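Local coordinates for putative alpha-L-fucosidase (Bacteroides thetaiotaomicron VPI-5482, PDB 3GZA), which probably hydrolyses alpha-L-fucosidic linkages, as a family 29 glycoside hydrolase with a TIM-barrel catalytic domain, at residues Y28-F33 against N46-Y51; I36-G41 against T81-F86; W283-D288 against P319-L324. One frame throughout, in Å; residues are numbered along the deposited sequence.

Contact 1 of 3, residues Y28-F33 against N46-Y51; sequences YDLHVF and NPIEDY. With NA (sodium ion), chain G; EDO (1,2-ethanediol), chain J.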
loop_
_atom_site.group_PDB
_atom_site.type_symbol
_atom_site.label_atom_id
_atom_site.label_comp_id
_atom_site.label_asym_id
_atom_site.label_seq_id
_atom_site.Cartn_x
_atom_site.Cartn_y
_atom_site.Cartn_z
ATOM N N TYR A 28 6.798 16.259 -7.123
ATOM C CA TYR A 28 5.902 15.539 -7.995
ATOM C C TYR A 28 5.251 14.440 -7.158
ATOM O O TYR A 28 5.958 13.730 -6.436
ATOM C CB TYR A 28 6.716 14.980 -9.156
ATOM C CG TYR A 28 6.036 14.822 -10.497
ATOM C CD1 TYR A 28 5.343 15.880 -11.025
ATOM C CD2 TYR A 28 6.182 13.668 -11.230
ATOM C CE1 TYR A 28 4.792 15.797 -12.283
ATOM C CE2 TYR A 28 5.623 13.560 -12.477
ATOM C CZ TYR A 28 4.980 14.638 -13.001
ATOM O OH TYR A 28 4.456 14.600 -14.268
ATOM N N ASP A 29 3.948 14.369 -7.182
ATOM C CA ASP A 29 3.190 13.365 -6.465
ATOM C C ASP A 29 1.846 13.243 -7.161
ATOM O O ASP A 29 1.556 13.974 -8.109
ATOM C CB ASP A 29 3.104 13.754 -4.970
ATOM C CG ASP A 29 2.761 12.588 -4.029
ATOM O OD1 ASP A 29 2.206 11.530 -4.490
ATOM O OD2 ASP A 29 3.032 12.763 -2.807
ATOM N N LEU A 30 1.001 12.313 -6.679
ATOM C CA LEU A 30 -0.230 11.973 -7.418
ATOM C C LEU A 30 -1.196 13.119 -7.662
ATOM O O LEU A 30 -1.872 13.170 -8.702
ATOM C CB LEU A 30 -0.951 10.838 -6.673
ATOM C CG LEU A 30 -0.176 9.528 -6.524
ATOM C CD1 LEU A 30 -0.885 8.619 -5.486
ATOM C CD2 LEU A 30 0.022 8.805 -7.889
ATOM N N HIS A 31 -1.313 14.027 -6.716
ATOM C CA HIS A 31 -2.263 15.116 -6.779
ATOM C C HIS A 31 -1.910 16.151 -7.844
ATOM O O HIS A 31 -2.753 16.999 -8.145
ATOM C CB HIS A 31 -2.423 15.801 -5.410
ATOM C CG HIS A 31 -1.142 16.252 -4.806
ATOM N ND1 HIS A 31 -0.468 17.392 -5.227
ATOM C CD2 HIS A 31 -0.351 15.672 -3.871
ATOM C CE1 HIS A 31 0.640 17.512 -4.523
ATOM N NE2 HIS A 31 0.738 16.485 -3.696
ATOM N N VAL A 32 -0.699 16.123 -8.409
ATOM C CA VAL A 32 -0.420 16.994 -9.544
ATOM C C VAL A 32 -1.377 16.742 -10.721
ATOM O O VAL A 32 -1.673 17.645 -11.536
ATOM C CB VAL A 32 1.037 16.826 -9.995
ATOM C CG1 VAL A 32 1.293 17.426 -11.375
ATOM C CG2 VAL A 32 2.003 17.381 -8.924
ATOM N N PHE A 33 -1.969 15.531 -10.769
ATOM C CA PHE A 33 -2.799 15.092 -11.881
ATOM C C PHE A 33 -4.292 15.174 -11.614
ATOM O O PHE A 33 -5.125 14.699 -12.474
ATOM C CB PHE A 33 -2.424 13.634 -12.201
ATOM C CG PHE A 33 -0.982 13.442 -12.580
ATOM C CD1 PHE A 33 -0.004 13.351 -11.583
ATOM C CD2 PHE A 33 -0.636 13.330 -13.928
ATOM C CE1 PHE A 33 1.332 13.163 -11.948
ATOM C CE2 PHE A 33 0.656 13.178 -14.324
ATOM C CZ PHE A 33 1.645 13.094 -13.345
ATOM N N ASN A 46 -6.129 12.796 3.473
ATOM C CA ASN A 46 -7.150 12.245 2.557
ATOM C C ASN A 46 -6.427 11.388 1.522
ATOM O O ASN A 46 -5.867 11.915 0.567
ATOM C CB ASN A 46 -7.932 13.365 1.878
ATOM C CG ASN A 46 -8.917 14.015 2.774
ATOM O OD1 ASN A 46 -10.082 13.592 2.855
ATOM N ND2 ASN A 46 -8.491 15.131 3.420
ATOM N N PRO A 47 -6.376 10.062 1.738
ATOM C CA PRO A 47 -5.673 9.241 0.791
ATOM C C PRO A 47 -6.222 9.447 -0.648
ATOM O O PRO A 47 -7.411 9.726 -0.859
ATOM C CB PRO A 47 -5.947 7.814 1.294
ATOM C CG PRO A 47 -6.259 7.963 2.724
ATOM C CD PRO A 47 -6.989 9.275 2.823
ATOM N N ILE A 48 -5.342 9.249 -1.627
ATOM C CA ILE A 48 -5.691 9.449 -3.015
ATOM C C ILE A 48 -6.756 8.436 -3.472
ATOM O O ILE A 48 -6.603 7.232 -3.274
ATOM C CB ILE A 48 -4.436 9.399 -3.934
ATOM C CG1 ILE A 48 -3.469 10.541 -3.581
ATOM C CG2 ILE A 48 -4.805 9.453 -5.452
ATOM C CD1 ILE A 48 -3.965 11.951 -3.882
ATOM N N GLU A 49 -7.802 8.932 -4.095
ATOM C CA GLU A 49 -8.918 8.061 -4.567
ATOM C C GLU A 49 -8.543 7.123 -5.704
ATOM O O GLU A 49 -8.945 5.964 -5.688
ATOM C CB GLU A 49 -10.171 8.870 -4.932
ATOM C CG GLU A 49 -10.791 9.530 -3.746
ATOM C CD GLU A 49 -11.417 8.560 -2.745
ATOM O OE1 GLU A 49 -12.051 7.545 -3.154
ATOM O OE2 GLU A 49 -11.325 8.863 -1.536
ATOM N N ASP A 50 -7.783 7.619 -6.671
ATOM C CA ASP A 50 -7.381 6.801 -7.816
ATOM C C ASP A 50 -6.010 7.179 -8.244
ATOM O O ASP A 50 -5.792 8.254 -8.794
ATOM C CB ASP A 50 -8.412 7.042 -8.920
ATOM C CG ASP A 50 -8.139 6.245 -10.186
ATOM O OD1 ASP A 50 -7.155 5.499 -10.232
ATOM O OD2 ASP A 50 -8.965 6.355 -11.148
ATOM N N TYR A 51 -5.059 6.309 -7.989
ATOM C CA TYR A 51 -3.701 6.615 -8.362
ATOM C C TYR A 51 -3.427 6.549 -9.864
ATOM O O TYR A 51 -2.377 7.024 -10.318
ATOM C CB TYR A 51 -2.690 5.778 -7.603
ATOM C CG TYR A 51 -2.960 4.276 -7.522
ATOM C CD1 TYR A 51 -2.690 3.390 -8.550
ATOM C CD2 TYR A 51 -3.436 3.752 -6.314
ATOM C CE1 TYR A 51 -2.924 2.036 -8.394
ATOM C CE2 TYR A 51 -3.654 2.422 -6.145
ATOM C CZ TYR A 51 -3.390 1.565 -7.158
ATOM O OH TYR A 51 -3.643 0.242 -6.955
HETATM NA NA NA G . -3.492 19.248 -7.905
HETATM C C1 EDO J . -9.606 3.472 -3.138
HETATM O O1 EDO J . -8.599 4.249 -3.722
HETATM C C2 EDO J . -10.724 4.341 -2.547
HETATM O O2 EDO J . -11.328 5.113 -3.583
HETATM O O HOH W 1 -1.255 19.636 -6.956
HETATM O O HOH W 2 -2.352 19.931 -9.904
HETATM O O HOH W 3 -4.504 18.885 -5.575
#
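Leu30 drives its two methyls into the loop that carries Ile48 and Tyr51, and these apolar contacts are the tight part. Leu30 CD1 does most of the work, lying 3.7 Å from Ile48 CG1 and 4.0 Å from CB of Tyr51. Leu30 CD2 reaches instead toward the backbone, 3.9 Å from Tyr51 O. With CG beside its own backbone N (chi1 -61°), Leu30 crosses Ile48 at a slant but runs alongside the start of Tyr51. Behind it, Asp29 OD1 takes the N-H of Leu30 at 2.6 Å and also bonds Thr84 OG1. No hydrogen bond joins the two segments.

The packing thins at His31, whose CB stays 4.4 Å from Ile48 CD1, while His31 O binds the sodium ion at 2.4 Å among three waters. Ile48, partly exposed, marks the looser side. Beyond it Glu49 takes no part across the segments and faces outward, accepting a hydrogen bond from an ethanediol molecule and pairing with Arg160 of the second subunit. Residues 28-33 follow strand 22-26, and helix 40-45 separates them from 46-51, so this is a long strand-to-helix connection of a TIM barrel folded back on itself.

Contact 2 of 3, residues I36-G41 against T81-F86; sequences IRYGQG and THETGF. With NA (sodium ion), chain G.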
loop_
_atom_site.group_PDB
_atom_site.type_symbol
_atom_site.label_atom_id
_atom_site.label_comp_id
_atom_site.label_asym_id
_atom_site.label_seq_id
_atom_site.Cartn_x
_atom_site.Cartn_y
_atom_site.Cartn_z
ATOM N N ILE A 36 -6.960 20.145 -9.821
ATOM C CA ILE A 36 -7.285 21.195 -8.878
ATOM C C ILE A 36 -6.062 21.660 -8.102
ATOM O O ILE A 36 -4.991 21.023 -8.116
ATOM C CB ILE A 36 -8.421 20.799 -7.908
ATOM C CG1 ILE A 36 -8.033 19.593 -7.069
ATOM C CG2 ILE A 36 -9.696 20.477 -8.673
ATOM C CD1 ILE A 36 -8.947 19.367 -5.887
ATOM N N ARG A 37 -6.226 22.773 -7.377
ATOM C CA ARG A 37 -5.149 23.282 -6.593
ATOM C C ARG A 37 -4.779 22.339 -5.467
ATOM O O ARG A 37 -5.607 21.505 -5.026
ATOM C CB ARG A 37 -5.516 24.638 -5.996
ATOM C CG ARG A 37 -5.396 25.764 -7.018
ATOM C CD ARG A 37 -5.833 27.035 -6.372
ATOM N NE ARG A 37 -5.460 28.131 -7.229
ATOM C CZ ARG A 37 -5.678 29.405 -6.992
ATOM N NH1 ARG A 37 -6.295 29.806 -5.885
ATOM N NH2 ARG A 37 -5.274 30.289 -7.879
ATOM N N TYR A 38 -3.544 22.470 -5.019
ATOM C CA TYR A 38 -2.974 21.717 -3.908
ATOM C C TYR A 38 -3.436 22.283 -2.602
ATOM O O TYR A 38 -3.392 23.488 -2.403
ATOM C CB TYR A 38 -1.453 21.792 -3.979
ATOM C CG TYR A 38 -0.687 21.195 -2.812
ATOM C CD1 TYR A 38 -0.784 19.843 -2.497
ATOM C CD2 TYR A 38 0.161 21.967 -2.067
ATOM C CE1 TYR A 38 -0.070 19.285 -1.438
ATOM C CE2 TYR A 38 0.924 21.400 -1.012
ATOM C CZ TYR A 38 0.790 20.052 -0.701
ATOM O OH TYR A 38 1.557 19.565 0.338
ATOM N N GLY A 39 -3.939 21.416 -1.720
ATOM C CA GLY A 39 -4.343 21.833 -0.362
ATOM C C GLY A 39 -3.564 20.924 0.556
ATOM O O GLY A 39 -3.864 19.729 0.644
ATOM N N GLN A 40 -2.514 21.449 1.204
ATOM C CA GLN A 40 -1.595 20.633 1.980
ATOM C C GLN A 40 -2.251 19.913 3.130
ATOM O O GLN A 40 -2.065 18.711 3.311
ATOM C CB GLN A 40 -0.427 21.475 2.471
ATOM C CG GLN A 40 0.533 20.672 3.350
ATOM C CD GLN A 40 1.836 21.401 3.558
ATOM O OE1 GLN A 40 1.881 22.410 4.259
ATOM N NE2 GLN A 40 2.893 20.901 2.946
ATOM N N GLY A 41 -3.069 20.638 3.870
ATOM C CA GLY A 41 -3.763 20.066 5.015
ATOM C C GLY A 41 -4.625 18.895 4.606
ATOM O O GLY A 41 -4.573 17.799 5.215
ATOM N N THR A 81 9.230 10.398 -2.428
ATOM C CA THR A 81 7.908 10.406 -1.760
ATOM C C THR A 81 7.711 11.816 -1.174
ATOM O O THR A 81 8.671 12.609 -1.062
ATOM C CB THR A 81 7.750 9.477 -0.576
ATOM O OG1 THR A 81 8.683 9.858 0.482
ATOM C CG2 THR A 81 7.981 7.999 -0.977
ATOM N N HIS A 82 6.463 12.116 -0.817
ATOM C CA HIS A 82 6.117 13.387 -0.250
ATOM C C HIS A 82 5.098 13.144 0.854
ATOM O O HIS A 82 5.498 12.779 1.961
ATOM C CB HIS A 82 5.768 14.434 -1.308
ATOM C CG HIS A 82 5.589 15.796 -0.750
ATOM N ND1 HIS A 82 4.355 16.337 -0.527
ATOM C CD2 HIS A 82 6.490 16.719 -0.337
ATOM C CE1 HIS A 82 4.489 17.545 -0.006
ATOM N NE2 HIS A 82 5.784 17.798 0.146
ATOM N N GLU A 83 3.791 13.325 0.596
ATOM C CA GLU A 83 2.769 13.159 1.598
ATOM C C GLU A 83 1.753 12.061 1.331
ATOM O O GLU A 83 1.132 11.590 2.263
ATOM C CB GLU A 83 1.977 14.465 1.759
ATOM C CG GLU A 83 2.797 15.627 2.361
ATOM C CD GLU A 83 2.155 16.988 2.149
ATOM O OE1 GLU A 83 1.276 17.136 1.250
ATOM O OE2 GLU A 83 2.590 17.931 2.815
ATOM N N THR A 84 1.570 11.630 0.089
ATOM C CA THR A 84 0.518 10.634 -0.187
ATOM C C THR A 84 0.945 9.233 0.207
ATOM O O THR A 84 0.111 8.359 0.356
ATOM C CB THR A 84 0.102 10.590 -1.659
ATOM O OG1 THR A 84 1.170 10.041 -2.454
ATOM C CG2 THR A 84 -0.335 11.989 -2.181
ATOM N N GLY A 85 2.252 9.051 0.317
ATOM C CA GLY A 85 2.869 7.766 0.505
ATOM C C GLY A 85 3.343 7.132 -0.784
ATOM O O GLY A 85 4.033 6.117 -0.689
ATOM N N PHE A 86 2.986 7.678 -1.956
ATOM C CA PHE A 86 3.321 7.081 -3.220
ATOM C C PHE A 86 4.767 7.307 -3.513
ATOM O O PHE A 86 5.257 8.421 -3.343
ATOM C CB PHE A 86 2.527 7.756 -4.301
ATOM C CG PHE A 86 2.609 7.056 -5.642
ATOM C CD1 PHE A 86 1.967 5.852 -5.838
ATOM C CD2 PHE A 86 3.300 7.628 -6.675
ATOM C CE1 PHE A 86 1.976 5.213 -7.042
ATOM C CE2 PHE A 86 3.339 6.984 -7.900
ATOM C CZ PHE A 86 2.683 5.773 -8.081
HETATM NA NA NA G . -3.492 19.248 -7.905
HETATM O O HOH W 3 -4.504 18.885 -5.575
HETATM O O HOH W 1 -1.255 19.636 -6.956
HETATM O O HOH W 2 -2.352 19.931 -9.904
#
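Glu83 spreads its carboxylate between two donors on the 36-41 segment, one for each oxygen. Tyr38 OH donates to Glu83 OE1 at 2.6 Å, a short bond met on the syn side with the phenol 27° out of the carboxylate plane. Gln40 NE2 gives Glu83 OE2 a longer bond of 3.0 Å on its syn lone pair, bent to 135° at the hydrogen. The same NE2 also makes a weak bond to Tyr38 OH, closing a small triangle of polar groups. Tyr38 holds CG anti to its backbone N (chi1 173°), which carries the hydroxyl out to the acid, its ring turned only modestly from the carboxylate plane. Asn43 adds a hydrogen bond to OE1 and Arg44 a salt bridge to OE2, both from helix 40-45.

Around this core the packing is aromatic. His82 presents CE1 edge-on to Tyr38 OH at 3.6 Å, and the Tyr38 ring stacks on His31 while also meeting Phe284. Gln40 N sits over the centre of one Tyr38 face, 4.0 Å above its plane. Farther out, Ile36 O reaches the sodium ion at 2.3 Å, with water 3 bridging from the metal to Arg37 O. A phenol, two amides and a guanidinium thus satisfy both oxygens of one buried carboxylate, which joins the loop after strand 75-79 to the start of helix 40-45.

Contact 3 of 3, residues W283-D288 against P319-L324; sequences WFWEPD and PDPTGL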
loop_
_atom_site.group_PDB
_atom_site.type_symbol
_atom_site.label_atom_id
_atom_site.label_comp_id
_atom_site.label_asym_id
_atom_site.label_seq_id
_atom_site.Cartn_x
_atom_site.Cartn_y
_atom_site.Cartn_z
ATOM N N TRP A 283 4.907 24.866 -4.460
ATOM C CA TRP A 283 5.974 23.901 -4.649
ATOM C C TRP A 283 5.579 22.852 -5.695
ATOM O O TRP A 283 6.433 22.168 -6.249
ATOM C CB TRP A 283 6.325 23.230 -3.335
ATOM C CG TRP A 283 7.017 24.118 -2.367
ATOM C CD1 TRP A 283 6.459 24.730 -1.309
ATOM C CD2 TRP A 283 8.405 24.518 -2.380
ATOM N NE1 TRP A 283 7.403 25.472 -0.635
ATOM C CE2 TRP A 283 8.602 25.373 -1.289
ATOM C CE3 TRP A 283 9.496 24.194 -3.186
ATOM C CZ2 TRP A 283 9.852 25.922 -0.961
ATOM C CZ3 TRP A 283 10.703 24.786 -2.917
ATOM C CH2 TRP A 283 10.894 25.594 -1.784
ATOM N N PHE A 284 4.294 22.682 -5.912
ATOM C CA PHE A 284 3.745 21.746 -6.927
ATOM C C PHE A 284 3.048 22.430 -8.093
ATOM O O PHE A 284 2.535 23.558 -7.980
ATOM C CB PHE A 284 2.689 20.821 -6.264
ATOM C CG PHE A 284 3.244 19.791 -5.314
ATOM C CD1 PHE A 284 3.714 18.602 -5.814
ATOM C CD2 PHE A 284 3.261 19.998 -3.939
ATOM C CE1 PHE A 284 4.168 17.604 -4.947
ATOM C CE2 PHE A 284 3.737 19.046 -3.100
ATOM C CZ PHE A 284 4.238 17.845 -3.608
ATOM N N TRP A 285 3.026 21.728 -9.214
ATOM C CA TRP A 285 2.250 22.169 -10.363
ATOM C C TRP A 285 0.779 22.085 -10.016
ATOM O O TRP A 285 0.296 21.072 -9.531
ATOM C CB TRP A 285 2.544 21.318 -11.592
ATOM C CG TRP A 285 1.937 21.926 -12.810
ATOM C CD1 TRP A 285 2.543 22.804 -13.681
ATOM C CD2 TRP A 285 0.573 21.797 -13.270
ATOM N NE1 TRP A 285 1.652 23.201 -14.640
ATOM C CE2 TRP A 285 0.448 22.589 -14.420
ATOM C CE3 TRP A 285 -0.546 21.069 -12.828
ATOM C CZ2 TRP A 285 -0.748 22.706 -15.113
ATOM C CZ3 TRP A 285 -1.744 21.211 -13.527
ATOM C CH2 TRP A 285 -1.807 22.002 -14.672
ATOM N N GLU A 286 0.060 23.144 -10.345
ATOM C CA GLU A 286 -1.366 23.298 -10.138
ATOM C C GLU A 286 -1.898 24.036 -11.363
ATOM O O GLU A 286 -1.158 24.751 -12.038
ATOM C CB GLU A 286 -1.665 24.097 -8.866
ATOM C CG GLU A 286 -1.158 23.469 -7.640
ATOM C CD GLU A 286 -1.109 24.426 -6.528
ATOM O OE1 GLU A 286 -2.159 24.735 -5.973
ATOM O OE2 GLU A 286 0.009 24.854 -6.175
ATOM N N PRO A 287 -3.178 23.875 -11.674
ATOM C CA PRO A 287 -3.694 24.597 -12.838
ATOM C C PRO A 287 -3.678 26.110 -12.689
ATOM O O PRO A 287 -3.826 26.632 -11.564
ATOM C CB PRO A 287 -5.155 24.126 -12.934
ATOM C CG PRO A 287 -5.178 22.812 -12.131
ATOM C CD PRO A 287 -4.140 22.935 -11.075
ATOM N N ASP A 288 -3.533 26.788 -13.829
ATOM C CA ASP A 288 -3.612 28.246 -13.919
ATOM C C ASP A 288 -2.568 29.030 -13.104
ATOM O O ASP A 288 -2.810 30.188 -12.743
ATOM C CB ASP A 288 -5.011 28.713 -13.547
ATOM C CG ASP A 288 -6.108 27.998 -14.374
ATOM O OD1 ASP A 288 -6.053 28.054 -15.621
ATOM O OD2 ASP A 288 -6.983 27.352 -13.763
ATOM N N PRO A 319 7.218 20.057 -12.347
ATOM C CA PRO A 319 6.811 19.356 -13.601
ATOM C C PRO A 319 5.291 19.241 -13.625
ATOM O O PRO A 319 4.638 19.086 -12.607
ATOM C CB PRO A 319 7.480 18.010 -13.476
ATOM C CG PRO A 319 8.603 18.231 -12.478
ATOM C CD PRO A 319 8.097 19.222 -11.530
ATOM N N ASP A 320 4.766 19.325 -14.824
ATOM C CA ASP A 320 3.317 19.365 -15.069
ATOM C C ASP A 320 2.729 17.981 -15.334
ATOM O O ASP A 320 3.436 16.976 -15.306
ATOM C CB ASP A 320 3.023 20.412 -16.161
ATOM C CG ASP A 320 3.413 19.990 -17.592
ATOM O OD1 ASP A 320 3.644 18.783 -17.857
ATOM O OD2 ASP A 320 3.571 20.898 -18.433
ATOM N N PRO A 321 1.416 17.887 -15.538
ATOM C CA PRO A 321 0.826 16.535 -15.721
ATOM C C PRO A 321 1.203 15.820 -17.016
ATOM O O PRO A 321 0.890 14.643 -17.169
ATOM C CB PRO A 321 -0.674 16.798 -15.683
ATOM C CG PRO A 321 -0.812 18.078 -14.948
ATOM C CD PRO A 321 0.366 18.893 -15.394
ATOM N N THR A 322 1.875 16.500 -17.923
ATOM C CA THR A 322 2.404 15.844 -19.098
ATOM C C THR A 322 3.799 15.275 -18.841
ATOM O O THR A 322 4.253 14.401 -19.577
ATOM C CB THR A 322 2.432 16.753 -20.323
ATOM O OG1 THR A 322 3.536 17.657 -20.313
ATOM C CG2 THR A 322 1.082 17.522 -20.528
ATOM N N GLY A 323 4.441 15.696 -17.751
ATOM C CA GLY A 323 5.781 15.245 -17.391
ATOM C C GLY A 323 6.896 16.157 -17.829
ATOM O O GLY A 323 8.028 15.709 -18.005
ATOM N N LEU A 324 6.584 17.441 -17.999
ATOM C CA LEU A 324 7.572 18.415 -18.418
ATOM C C LEU A 324 7.551 19.672 -17.527
ATOM O O LEU A 324 6.504 20.026 -16.978
ATOM C CB LEU A 324 7.260 18.854 -19.837
ATOM C CG LEU A 324 7.395 17.796 -20.905
ATOM C CD1 LEU A 324 6.792 18.295 -22.200
ATOM C CD2 LEU A 324 8.839 17.391 -21.093
HETATM O O HOH W 4 4.826 19.538 -9.840
#
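Trp285 lays one face of its indole across the start of the 320-323 turn, and it contributes the largest share of the buried surface. Pro321 covers the benzo half: its CD stands 3.5 Å from the centroid of the six-membered ring of Trp285 and only 11° off the ring normal, a CH-pi contact. Asp320 does the same for the pyrrole half through CB, 3.5 Å from that ring's centroid. The indole swings away from the amide nitrogen of Trp285 (chi1 -170°) to lie over both residues. The backbone separately sets Trp285 CB 3.2 Å from Pro319 O. While the methylene of Asp320 faces the ring, its carboxylate reaches the turn behind, its plane almost perpendicular to the indole.

There Asp320 OD1 collects several donors. Thr322 OG1 reaches it at 2.7 Å on the syn side, whereas Thr322 N and Leu324 N come in from above the carboxylate plane; Gly323 N adds a weak bond. Across the segments no direct hydrogen bond forms, but water 4 takes the backbone N-H of Trp285 and donates to Pro319 O at 2.8 Å. Tyr28 OH bonds Asp320 O.

Asp320 OD1 accepting from Thr322 N makes an Asx turn, superposed on the type I beta turn from Asp320 to Gly323. Covered by a tryptophan face, it lies where loops following strands 264-273 and 312-317 meet at the C-terminal end of the barrel strands, the usual active-site end of a TIM barrel.

How the contacts relate
All three contacts join connections that lead on from barrel strands, two of them flanking helix 40-45, and all lie on the same side of the chain's centre. Contact 1 is mostly buried and apolar, though its outer edge faces the second subunit; contacts 2 and 3 are only partly buried and touch no other chain. Their chemistry differs accordingly: methyl packing in contact 1, a shared carboxylate in contact 2, CH-pi contacts with a bridging water in contact 3. Contacts 1 and 2 interleave along the chain and share the sodium ion, which Asp34 also binds. Contact 3 comes later in sequence and meets contact 2 where Tyr38 N probably bonds Glu286 OE1.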